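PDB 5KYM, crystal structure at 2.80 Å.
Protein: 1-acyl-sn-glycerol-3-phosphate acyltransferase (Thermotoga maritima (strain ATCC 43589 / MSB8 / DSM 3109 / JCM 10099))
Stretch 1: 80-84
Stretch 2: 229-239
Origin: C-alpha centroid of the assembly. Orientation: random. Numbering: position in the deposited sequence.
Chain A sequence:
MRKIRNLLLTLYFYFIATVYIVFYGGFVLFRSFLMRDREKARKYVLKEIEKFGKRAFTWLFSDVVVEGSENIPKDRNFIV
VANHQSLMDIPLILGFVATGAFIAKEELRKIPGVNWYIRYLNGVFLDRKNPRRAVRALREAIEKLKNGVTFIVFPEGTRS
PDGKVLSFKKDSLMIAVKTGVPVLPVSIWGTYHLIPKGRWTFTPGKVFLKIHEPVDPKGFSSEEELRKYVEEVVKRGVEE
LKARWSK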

# COMPACT_ATOMS: atom_id res chain seq x y z
N VAL A 80 -5.04 -1.18 6.88
CA VAL A 80 -4.04 -0.09 6.81
C VAL A 80 -4.79 1.07 6.22
O VAL A 80 -5.45 0.93 5.23
CB VAL A 80 -2.78 -0.45 5.98
CG1 VAL A 80 -1.80 0.71 5.97
CG2 VAL A 80 -2.08 -1.64 6.56
N VAL A 81 -4.74 2.19 6.89
CA VAL A 81 -5.35 3.36 6.40
C VAL A 81 -4.27 4.41 6.25
O VAL A 81 -3.64 4.82 7.22
CB VAL A 81 -6.53 3.78 7.27
CG1 VAL A 81 -7.05 5.19 6.93
CG2 VAL A 81 -7.64 2.74 7.12
N ALA A 82 -4.06 4.82 5.00
CA ALA A 82 -2.94 5.68 4.67
C ALA A 82 -3.38 6.82 3.80
O ALA A 82 -4.34 6.67 3.04
CB ALA A 82 -1.85 4.86 3.98
N ASN A 83 -2.68 7.97 3.90
CA ASN A 83 -2.72 9.02 2.85
C ASN A 83 -2.10 8.47 1.54
O ASN A 83 -1.30 7.51 1.55
CB ASN A 83 -2.04 10.31 3.26
CG ASN A 83 -0.56 10.15 3.48
OD1 ASN A 83 -0.16 9.34 4.30
ND2 ASN A 83 0.27 10.92 2.80
N HIS A 84 -2.52 9.08 0.43
CA HIS A 84 -2.19 8.56 -0.91
C HIS A 84 -1.64 9.66 -1.80
O HIS A 84 -2.30 10.70 -1.99
CB HIS A 84 -3.45 8.04 -1.55
CG HIS A 84 -3.22 7.11 -2.68
ND1 HIS A 84 -2.03 6.46 -2.87
CD2 HIS A 84 -4.04 6.71 -3.67
CE1 HIS A 84 -2.13 5.67 -3.91
NE2 HIS A 84 -3.34 5.81 -4.43
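Stretch 2 229-239: YVEEVVKRGVE

Stretch 2 is helical from Y229 to E239, part of a longer helix that enters before Y229 and runs on past E239. It packs over the strand that includes V80 and V81, the two axes approaching to 9.2 Å with a signed crossing angle of -57°, so helix and strand share a general N-to-C sense while crossing obliquely. No hydrogen bond joins them; the contact is made by packing, and the helix spends its backbone hydrogen bonds on itself, as in V234 N to V230 O at 2.8 Å.

Y229 opens the segment out of reach. V230 makes the first touch: its CA-to-CB bond points toward the strand, and its CG1 meets CG1 of V81 at 3.6 Å, an apolar pair in which both valines are t rotamers. E231 then points away, and its OE2 forms a salt bridge with NZ of K235 at 3.5 Å, one turn later along the helix and likewise directed away. E232 and V233 are out of reach.

One turn after V230 comes V234, the residue on the helix most covered by the strand and the loop that follows. Its CG2 lies 3.9 Å from O of V81, while its CG1 sits 3.7 Å from N of N83 and 3.8 Å from OD1 of N83. A82 points its own methyl away, yet its CA is just 6.8 Å from that of V234, so the helix passes close to the backbone here.

R236 is out of reach, and G237 has no side chain to offer. V238 completes the i, i+4, i+8 series begun at V230, its CG2 resting 3.6 Å from ND2 of N83, whose amide is hydrogen-bonded elsewhere in the structure. The rule is economical: three t valines at four-residue spacing follow V81 and N83, the alternate residues that face the helix.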

# COMPACT_ATOMS: atom_id res chain seq x y z
N TYR A 229 -10.98 10.51 13.42
CA TYR A 229 -9.92 10.30 14.41
C TYR A 229 -8.69 9.89 13.67
O TYR A 229 -7.56 10.42 13.88
CB TYR A 229 -10.35 9.25 15.47
CG TYR A 229 -9.30 8.92 16.51
CD1 TYR A 229 -8.41 7.90 16.31
CD2 TYR A 229 -9.25 9.58 17.71
CE1 TYR A 229 -7.43 7.62 17.23
CE2 TYR A 229 -8.30 9.27 18.66
CZ TYR A 229 -7.39 8.29 18.40
OH TYR A 229 -6.39 7.90 19.29
N VAL A 230 -8.93 8.95 12.76
CA VAL A 230 -7.88 8.36 11.95
C VAL A 230 -7.29 9.42 11.00
O VAL A 230 -6.08 9.57 10.90
CB VAL A 230 -8.42 7.13 11.19
CG1 VAL A 230 -7.36 6.61 10.20
CG2 VAL A 230 -8.79 6.03 12.16
N GLU A 231 -8.17 10.17 10.35
CA GLU A 231 -7.81 11.36 9.57
C GLU A 231 -6.90 12.34 10.26
O GLU A 231 -5.93 12.73 9.63
CB GLU A 231 -9.05 12.11 9.04
CG GLU A 231 -8.69 13.06 7.91
CD GLU A 231 -9.83 13.76 7.20
OE1 GLU A 231 -11.00 13.66 7.59
OE2 GLU A 231 -9.49 14.44 6.21
N GLU A 232 -7.17 12.73 11.51
CA GLU A 232 -6.24 13.65 12.22
C GLU A 232 -4.97 12.97 12.46
O GLU A 232 -3.93 13.57 12.21
CB GLU A 232 -6.72 14.32 13.53
CG GLU A 232 -7.60 15.59 13.36
CD GLU A 232 -7.63 16.23 11.93
OE1 GLU A 232 -6.73 17.07 11.61
OE2 GLU A 232 -8.56 15.90 11.13
N VAL A 233 -5.02 11.71 12.89
CA VAL A 233 -3.78 10.91 13.14
C VAL A 233 -2.85 10.85 11.92
O VAL A 233 -1.65 11.14 12.02
CB VAL A 233 -4.08 9.46 13.61
CG1 VAL A 233 -2.80 8.65 13.68
CG2 VAL A 233 -4.79 9.46 14.97
N VAL A 234 -3.42 10.50 10.79
CA VAL A 234 -2.66 10.36 9.57
C VAL A 234 -2.12 11.72 9.17
O VAL A 234 -0.90 11.84 8.90
CB VAL A 234 -3.48 9.76 8.40
CG1 VAL A 234 -2.55 9.67 7.19
CG2 VAL A 234 -4.02 8.38 8.74
N LYS A 235 -3.01 12.71 9.15
CA LYS A 235 -2.63 14.06 8.76
C LYS A 235 -1.48 14.63 9.55
O LYS A 235 -0.58 15.22 8.96
CB LYS A 235 -3.80 15.03 8.81
CG LYS A 235 -4.57 15.09 7.52
CD LYS A 235 -5.69 16.06 7.74
CE LYS A 235 -6.57 16.18 6.51
NZ LYS A 235 -7.52 17.34 6.67
N ARG A 236 -1.54 14.47 10.87
CA ARG A 236 -0.50 14.98 11.75
C ARG A 236 0.83 14.32 11.44
O ARG A 236 1.87 14.95 11.53
CB ARG A 236 -0.86 14.81 13.24
CG ARG A 236 0.08 15.60 14.17
CD ARG A 236 -0.38 15.66 15.64
NE ARG A 236 -0.83 14.36 16.19
CZ ARG A 236 -2.10 13.92 16.28
NH1 ARG A 236 -3.15 14.65 15.86
NH2 ARG A 236 -2.34 12.72 16.80
N GLY A 237 0.79 13.05 11.05
CA GLY A 237 1.99 12.36 10.66
C GLY A 237 2.65 13.01 9.47
O GLY A 237 3.86 13.29 9.46
N VAL A 238 1.83 13.28 8.46
CA VAL A 238 2.31 13.87 7.24
C VAL A 238 3.01 15.19 7.53
O VAL A 238 4.08 15.46 7.01
CB VAL A 238 1.17 14.07 6.25
CG1 VAL A 238 1.66 14.77 5.01
CG2 VAL A 238 0.69 12.74 5.83
N GLU A 239 2.41 15.97 8.40
CA GLU A 239 2.95 17.24 8.79
C GLU A 239 4.31 17.07 9.48
O GLU A 239 5.26 17.77 9.14
CB GLU A 239 1.94 17.99 9.66
CG GLU A 239 0.72 18.43 8.87
CD GLU A 239 0.99 19.63 7.95
OE1 GLU A 239 1.44 20.71 8.47
OE2 GLU A 239 0.74 19.49 6.73